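Local coordinates for oligopeptide ABC transporter, periplasmic oligopeptide-binding protein, putative (Thermotoga maritima MSB8, PDB 5IPW) that probably binds peptides in the periplasm and hands them to an ABC transporter for uptake across the membrane, at residues 121-126 with 235-240; 192-197 with 231-236. All blocks are in the same frame, centred on the assembly; numbering follows the deposited sequence.

Contact 1 of 2, residues 121-126 with 235-240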
loop_
_atom_site.group_PDB
_atom_site.type_symbol
_atom_site.label_atom_id
_atom_site.label_comp_id
_atom_site.label_asym_id
_atom_site.label_seq_id
_atom_site.Cartn_x
_atom_site.Cartn_y
_atom_site.Cartn_z
ATOM N N TRP A 121 -23.793 -11.212 -10.122
ATOM C CA TRP A 121 -22.867 -10.521 -11.024
ATOM C C TRP A 121 -23.600 -9.428 -11.787
ATOM O O TRP A 121 -24.830 -9.406 -11.814
ATOM C CB TRP A 121 -22.257 -11.502 -12.034
ATOM C CG TRP A 121 -21.344 -12.517 -11.426
ATOM C CD1 TRP A 121 -21.681 -13.760 -10.970
ATOM C CD2 TRP A 121 -19.940 -12.378 -11.210
ATOM N NE1 TRP A 121 -20.574 -14.399 -10.475
ATOM C CE2 TRP A 121 -19.490 -13.574 -10.606
ATOM C CE3 TRP A 121 -19.018 -11.359 -11.456
ATOM C CZ2 TRP A 121 -18.156 -13.777 -10.253
ATOM C CZ3 TRP A 121 -17.695 -11.559 -11.106
ATOM C CH2 TRP A 121 -17.278 -12.755 -10.504
ATOM N N SER A 122 -22.842 -8.540 -12.431
ATOM C CA SER A 122 -23.416 -7.382 -13.140
ATOM C C SER A 122 -24.358 -7.740 -14.303
ATOM O O SER A 122 -25.138 -6.906 -14.747
ATOM C CB SER A 122 -22.301 -6.458 -13.629
ATOM O OG SER A 122 -21.415 -7.140 -14.501
ATOM N N ASP A 123 -24.292 -8.975 -14.781
ATOM C CA ASP A 123 -25.232 -9.477 -15.789
ATOM C C ASP A 123 -26.450 -10.195 -15.201
ATOM O O ASP A 123 -27.311 -10.646 -15.954
ATOM C CB ASP A 123 -24.522 -10.437 -16.757
ATOM C CG ASP A 123 -24.126 -11.762 -16.101
ATOM O OD1 ASP A 123 -24.052 -11.837 -14.864
ATOM O OD2 ASP A 123 -23.871 -12.736 -16.835
ATOM N N GLY A 124 -26.513 -10.328 -13.874
ATOM C CA GLY A 124 -27.646 -10.983 -13.211
ATOM C C GLY A 124 -27.370 -12.387 -12.697
ATOM O O GLY A 124 -28.102 -12.887 -11.856
ATOM N N ALA A 125 -26.323 -13.035 -13.194
ATOM C CA ALA A 125 -26.025 -14.409 -12.797
ATOM C C ALA A 125 -25.611 -14.480 -11.328
ATOM O O ALA A 125 -25.050 -13.525 -10.796
ATOM C CB ALA A 125 -24.938 -14.989 -13.683
ATOM N N PRO A 126 -25.899 -15.608 -10.660
ATOM C CA PRO A 126 -25.574 -15.708 -9.237
ATOM C C PRO A 126 -24.083 -15.810 -8.930
ATOM O O PRO A 126 -23.331 -16.490 -9.624
ATOM C CB PRO A 126 -26.304 -16.977 -8.782
ATOM C CG PRO A 126 -26.607 -17.728 -10.029
ATOM C CD PRO A 126 -26.756 -16.716 -11.115
ATOM N N GLU A 235 -17.889 -7.094 -22.003
ATOM C CA GLU A 235 -18.825 -8.190 -21.792
ATOM C C GLU A 235 -18.569 -8.964 -20.511
ATOM O O GLU A 235 -19.370 -9.809 -20.143
ATOM C CB GLU A 235 -18.799 -9.139 -22.994
ATOM C CG GLU A 235 -19.402 -8.538 -24.249
ATOM C CD GLU A 235 -20.904 -8.376 -24.159
ATOM O OE1 GLU A 235 -21.576 -9.301 -23.663
ATOM O OE2 GLU A 235 -21.422 -7.331 -24.601
ATOM N N LEU A 236 -17.471 -8.666 -19.830
ATOM C CA LEU A 236 -17.075 -9.398 -18.630
ATOM C C LEU A 236 -17.972 -9.063 -17.420
ATOM O O LEU A 236 -17.986 -7.928 -16.959
ATOM C CB LEU A 236 -15.622 -9.068 -18.305
ATOM C CG LEU A 236 -15.023 -9.725 -17.072
ATOM C CD1 LEU A 236 -15.003 -11.226 -17.270
ATOM C CD2 LEU A 236 -13.619 -9.206 -16.792
ATOM N N PRO A 237 -18.724 -10.049 -16.899
ATOM C CA PRO A 237 -19.496 -9.787 -15.685
ATOM C C PRO A 237 -18.594 -9.401 -14.539
ATOM O O PRO A 237 -17.482 -9.926 -14.431
ATOM C CB PRO A 237 -20.156 -11.137 -15.387
ATOM C CG PRO A 237 -20.240 -11.805 -16.711
ATOM C CD PRO A 237 -18.979 -11.402 -17.419
ATOM N N THR A 238 -19.068 -8.501 -13.692
ATOM C CA THR A 238 -18.239 -7.955 -12.628
ATOM C C THR A 238 -19.015 -7.786 -11.313
ATOM O O THR A 238 -20.251 -7.712 -11.310
ATOM C CB THR A 238 -17.619 -6.602 -13.063
ATOM O OG1 THR A 238 -16.769 -6.085 -12.029
ATOM C CG2 THR A 238 -18.692 -5.591 -13.355
ATOM N N LEU A 239 -18.259 -7.734 -10.215
ATOM C CA LEU A 239 -18.782 -7.404 -8.889
ATOM C C LEU A 239 -18.490 -5.951 -8.507
ATOM O O LEU A 239 -18.866 -5.495 -7.427
ATOM C CB LEU A 239 -18.184 -8.356 -7.841
ATOM C CG LEU A 239 -18.612 -9.825 -8.014
ATOM C CD1 LEU A 239 -17.767 -10.770 -7.186
ATOM C CD2 LEU A 239 -20.075 -10.020 -7.669
ATOM N N SER A 240 -17.830 -5.217 -9.397
ATOM C CA SER A 240 -17.443 -3.833 -9.108
ATOM C C SER A 240 -18.635 -2.872 -9.131
ATOM O O SER A 240 -19.649 -3.146 -9.773
ATOM C CB SER A 240 -16.394 -3.366 -10.116
ATOM O OG SER A 240 -15.181 -4.058 -9.935
#
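A type I beta turn from Trp121 to Gly124 meets the loop at 235-240, and Ser122 and Thr238 pair at the junction through two hydrogen bonds. Ser122 N donates to Thr238 O at 2.9 Å, with a bent N-H...O angle of 132°, while Thr238 N donates to Ser122 OG at 2.8 Å along a straighter path. Ser122 chi1 of 59° sets OG between its own backbone N and carbonyl carbon, on the side from which Thr238 N can reach it. The side chain of Ser122 thus completes a pairing for which the turn supplies a single backbone donor.

Beside this polar pair the Trp121 indole packs against the opposing segment, CE3 nearest Pro237 O and Thr238 C. Leu239 CG sits over one face of its six-membered ring, 4.0 Å from the centroid, a CH-pi contact displaced toward the rim; Thr238 CA meets the ring edge. Pro237 CB packs 4.0 Å from Trp121 CB, and Pro237 CG touches Asp123 OD2 at 3.8 Å. Asp123 OD1 accepts from Ala125 N at 3.1 Å, an Asx turn that ties the carboxylate back to its own loop.

Within the part of the chain assigned to the family 5 solute-binding proteins, the contact joins the loop between strand 110-115 and helix 129-140 to the one leading into strand 242-244. Trp121 NE1 bonds to Asp131 of helix 129-140, and Asp123 OD2 to His193 of helix 192-195.

Contact 2 of 2, residues 192-197 with 231-236; sequences AHYLKQ and LENTEL
Tyr194, on the short helix 192-195, faces Leu236 at the end of a type I beta turn running from Asn233 to Leu236; their CA atoms, the nearest pair across the two segments, lie 7.4 Å apart. Leu236 N closes that turn on Asn233 O, and Lys196 N bonds to Ala192 O on the helical side. At this separation no backbone-to-backbone hydrogen bond joins the segments; the Tyr194 side chain spans the gap and meets both side chains and backbone atoms of the turn.

Tyr194 carries most of the contact. A chi1 of 176° places CG anti to the backbone N, and from there the ring extends to the turn, where the phenol and the Asn233 amide meet tip to tip. Asn233 ND2 donates to Tyr194 OH at 3.0 Å, nearly straight at 172°, with the oxygen in the amide plane and the ring plane turned 41° from it. ND2 also bonds to Lys227 O, at the end of helix 220-227.

Asn233 OD1 accepts from Glu235 N at 2.9 Å, the donor well above the carbonyl plane: an Asx turn, overlapping the beta turn. With both ends of the amide engaged, its rotation is fixed. A water also donates to OD1, and is weakly associated with Tyr194 OH.

Glu235 O lies over one face of the Tyr194 ring, offset toward the rim, while Glu235 CB touches OH. Leu236 crosses the ring at about a right angle, its CD1 3.9 Å from Tyr194 CD2. An alanine in place of Tyr194 would probably leave Asn233 ND2 without its phenol acceptor and open a gap beside Leu236 CD1. Farther along the helix, Leu195 CD2 reaches Leu236 CD1 at 4.4 Å, while Leu195 also packs on Phe224 of helix 220-227.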
loop_
_atom_site.group_PDB
_atom_site.type_symbol
_atom_site.label_atom_id
_atom_site.label_comp_id
_atom_site.label_asym_id
_atom_site.label_seq_id
_atom_site.Cartn_x
_atom_site.Cartn_y
_atom_site.Cartn_z
ATOM N N ALA A 192 -17.203 -17.755 -13.398
ATOM C CA ALA A 192 -17.091 -19.051 -14.058
ATOM C C ALA A 192 -18.154 -19.247 -15.131
ATOM O O ALA A 192 -17.879 -19.811 -16.186
ATOM C CB ALA A 192 -17.176 -20.164 -13.034
ATOM N N HIS A 193 -19.365 -18.767 -14.876
ATOM C CA HIS A 193 -20.465 -18.954 -15.830
ATOM C C HIS A 193 -20.165 -18.306 -17.184
ATOM O O HIS A 193 -20.656 -18.768 -18.218
ATOM C CB HIS A 193 -21.784 -18.424 -15.257
ATOM C CG HIS A 193 -21.894 -16.932 -15.249
ATOM N ND1 HIS A 193 -21.295 -16.142 -14.289
ATOM C CD2 HIS A 193 -22.543 -16.083 -16.084
ATOM C CE1 HIS A 193 -21.565 -14.872 -14.535
ATOM N NE2 HIS A 193 -22.325 -14.809 -15.617
ATOM N N TYR A 194 -19.366 -17.238 -17.164
ATOM C CA TYR A 194 -18.940 -16.554 -18.380
ATOM C C TYR A 194 -17.630 -17.102 -18.935
ATOM O O TYR A 194 -17.495 -17.236 -20.145
ATOM C CB TYR A 194 -18.776 -15.051 -18.126
ATOM C CG TYR A 194 -18.249 -14.278 -19.325
ATOM C CD1 TYR A 194 -19.067 -13.997 -20.417
ATOM C CD2 TYR A 194 -16.928 -13.830 -19.366
ATOM C CE1 TYR A 194 -18.585 -13.296 -21.516
ATOM C CE2 TYR A 194 -16.437 -13.122 -20.457
ATOM C CZ TYR A 194 -17.265 -12.863 -21.530
ATOM O OH TYR A 194 -16.775 -12.166 -22.604
ATOM N N LEU A 195 -16.671 -17.400 -18.060
ATOM C CA LEU A 195 -15.304 -17.702 -18.498
ATOM C C LEU A 195 -15.022 -19.158 -18.887
ATOM O O LEU A 195 -14.105 -19.420 -19.671
ATOM C CB LEU A 195 -14.302 -17.272 -17.427
ATOM C CG LEU A 195 -14.116 -15.761 -17.316
ATOM C CD1 LEU A 195 -13.279 -15.424 -16.097
ATOM C CD2 LEU A 195 -13.475 -15.191 -18.570
ATOM N N LYS A 196 -15.796 -20.096 -18.343
ATOM C CA LYS A 196 -15.569 -21.525 -18.599
ATOM C C LYS A 196 -15.598 -21.893 -20.086
ATOM O O LYS A 196 -14.950 -22.859 -20.493
ATOM C CB LYS A 196 -16.579 -22.382 -17.837
ATOM C CG LYS A 196 -16.211 -22.604 -16.386
ATOM C CD LYS A 196 -17.242 -23.466 -15.680
ATOM C CE LYS A 196 -16.711 -23.956 -14.339
ATOM N NZ LYS A 196 -17.688 -24.809 -13.604
ATOM N N GLN A 197 -16.344 -21.134 -20.890
ATOM C CA GLN A 197 -16.388 -21.362 -22.343
ATOM C C GLN A 197 -15.037 -21.127 -23.033
ATOM O O GLN A 197 -14.847 -21.557 -24.165
ATOM C CB GLN A 197 -17.450 -20.482 -23.002
ATOM C CG GLN A 197 -17.149 -18.996 -22.949
ATOM C CD GLN A 197 -18.233 -18.194 -23.612
ATOM O OE1 GLN A 197 -18.533 -18.410 -24.783
ATOM N NE2 GLN A 197 -18.843 -17.274 -22.872
ATOM N N LEU A 231 -10.600 -4.262 -17.953
ATOM C CA LEU A 231 -10.462 -2.960 -18.588
ATOM C C LEU A 231 -10.986 -2.996 -20.013
ATOM O O LEU A 231 -11.735 -2.118 -20.425
ATOM C CB LEU A 231 -8.982 -2.566 -18.586
ATOM C CG LEU A 231 -8.548 -1.176 -19.061
ATOM C CD1 LEU A 231 -8.999 -0.100 -18.085
ATOM C CD2 LEU A 231 -7.036 -1.132 -19.206
ATOM N N GLU A 232 -10.598 -4.030 -20.753
ATOM C CA GLU A 232 -10.867 -4.130 -22.196
ATOM C C GLU A 232 -12.228 -4.752 -22.505
ATOM O O GLU A 232 -12.910 -4.319 -23.437
ATOM C CB GLU A 232 -9.782 -4.973 -22.889
ATOM C CG GLU A 232 -8.344 -4.489 -22.711
ATOM C CD GLU A 232 -7.949 -3.369 -23.661
ATOM O OE1 GLU A 232 -6.808 -2.862 -23.523
ATOM O OE2 GLU A 232 -8.762 -2.999 -24.542
ATOM N N ASN A 233 -12.616 -5.773 -21.738
ATOM C CA ASN A 233 -13.800 -6.564 -22.077
ATOM C C ASN A 233 -15.107 -6.062 -21.453
ATOM O O ASN A 233 -15.473 -6.416 -20.336
ATOM C CB ASN A 233 -13.585 -8.032 -21.738
ATOM C CG ASN A 233 -14.722 -8.904 -22.222
ATOM O OD1 ASN A 233 -15.563 -8.458 -23.002
ATOM N ND2 ASN A 233 -14.769 -10.147 -21.747
ATOM N N THR A 234 -15.804 -5.248 -22.229
ATOM C CA THR A 234 -17.151 -4.755 -21.932
ATOM C C THR A 234 -18.175 -5.861 -21.598
ATOM O O THR A 234 -19.218 -5.594 -20.986
ATOM C CB THR A 234 -17.616 -3.878 -23.129
ATOM O OG1 THR A 234 -17.247 -2.519 -22.868
ATOM C CG2 THR A 234 -19.116 -3.958 -23.406
ATOM N N GLU A 235 -17.889 -7.094 -22.003
ATOM C CA GLU A 235 -18.825 -8.190 -21.792
ATOM C C GLU A 235 -18.569 -8.964 -20.511
ATOM O O GLU A 235 -19.370 -9.809 -20.143
ATOM C CB GLU A 235 -18.799 -9.139 -22.994
ATOM C CG GLU A 235 -19.402 -8.538 -24.249
ATOM C CD GLU A 235 -20.904 -8.376 -24.159
ATOM O OE1 GLU A 235 -21.576 -9.301 -23.663
ATOM O OE2 GLU A 235 -21.422 -7.331 -24.601
ATOM N N LEU A 236 -17.471 -8.666 -19.830
ATOM C CA LEU A 236 -17.075 -9.398 -18.630
ATOM C C LEU A 236 -17.972 -9.063 -17.420
ATOM O O LEU A 236 -17.986 -7.928 -16.959
ATOM C CB LEU A 236 -15.622 -9.068 -18.305
ATOM C CG LEU A 236 -15.023 -9.725 -17.072
ATOM C CD1 LEU A 236 -15.003 -11.226 -17.270
ATOM C CD2 LEU A 236 -13.619 -9.206 -16.792
HETATM O O HOH W 1 -16.191 -10.066 -25.279
#

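Contacts 1 and 2 end on the same loop, sharing Glu235 and Leu236, and their centres lie about 9 Å apart. Both are partly buried: contact 1 mixes buried Trp121, Pro237 and Leu239 with exposed Asp123, contact 2 buried Leu195 and Asn233 with exposed Glu235. Their centres lie about 27 and 28 Å from that of the chain. Contact 1 buries more surface, 333 against 180 Å², and relies on bonds that involve backbone atoms; contact 2 relies on one bond between side chains, plus a water. His193 and Tyr194 bridge the two: Trp121 CD1 meets His193 CE1 at 3.7 Å, and Pro237 CD packs 3.5 Å from Tyr194 CG. Helix 192-195 therefore touches both loops of contact 1.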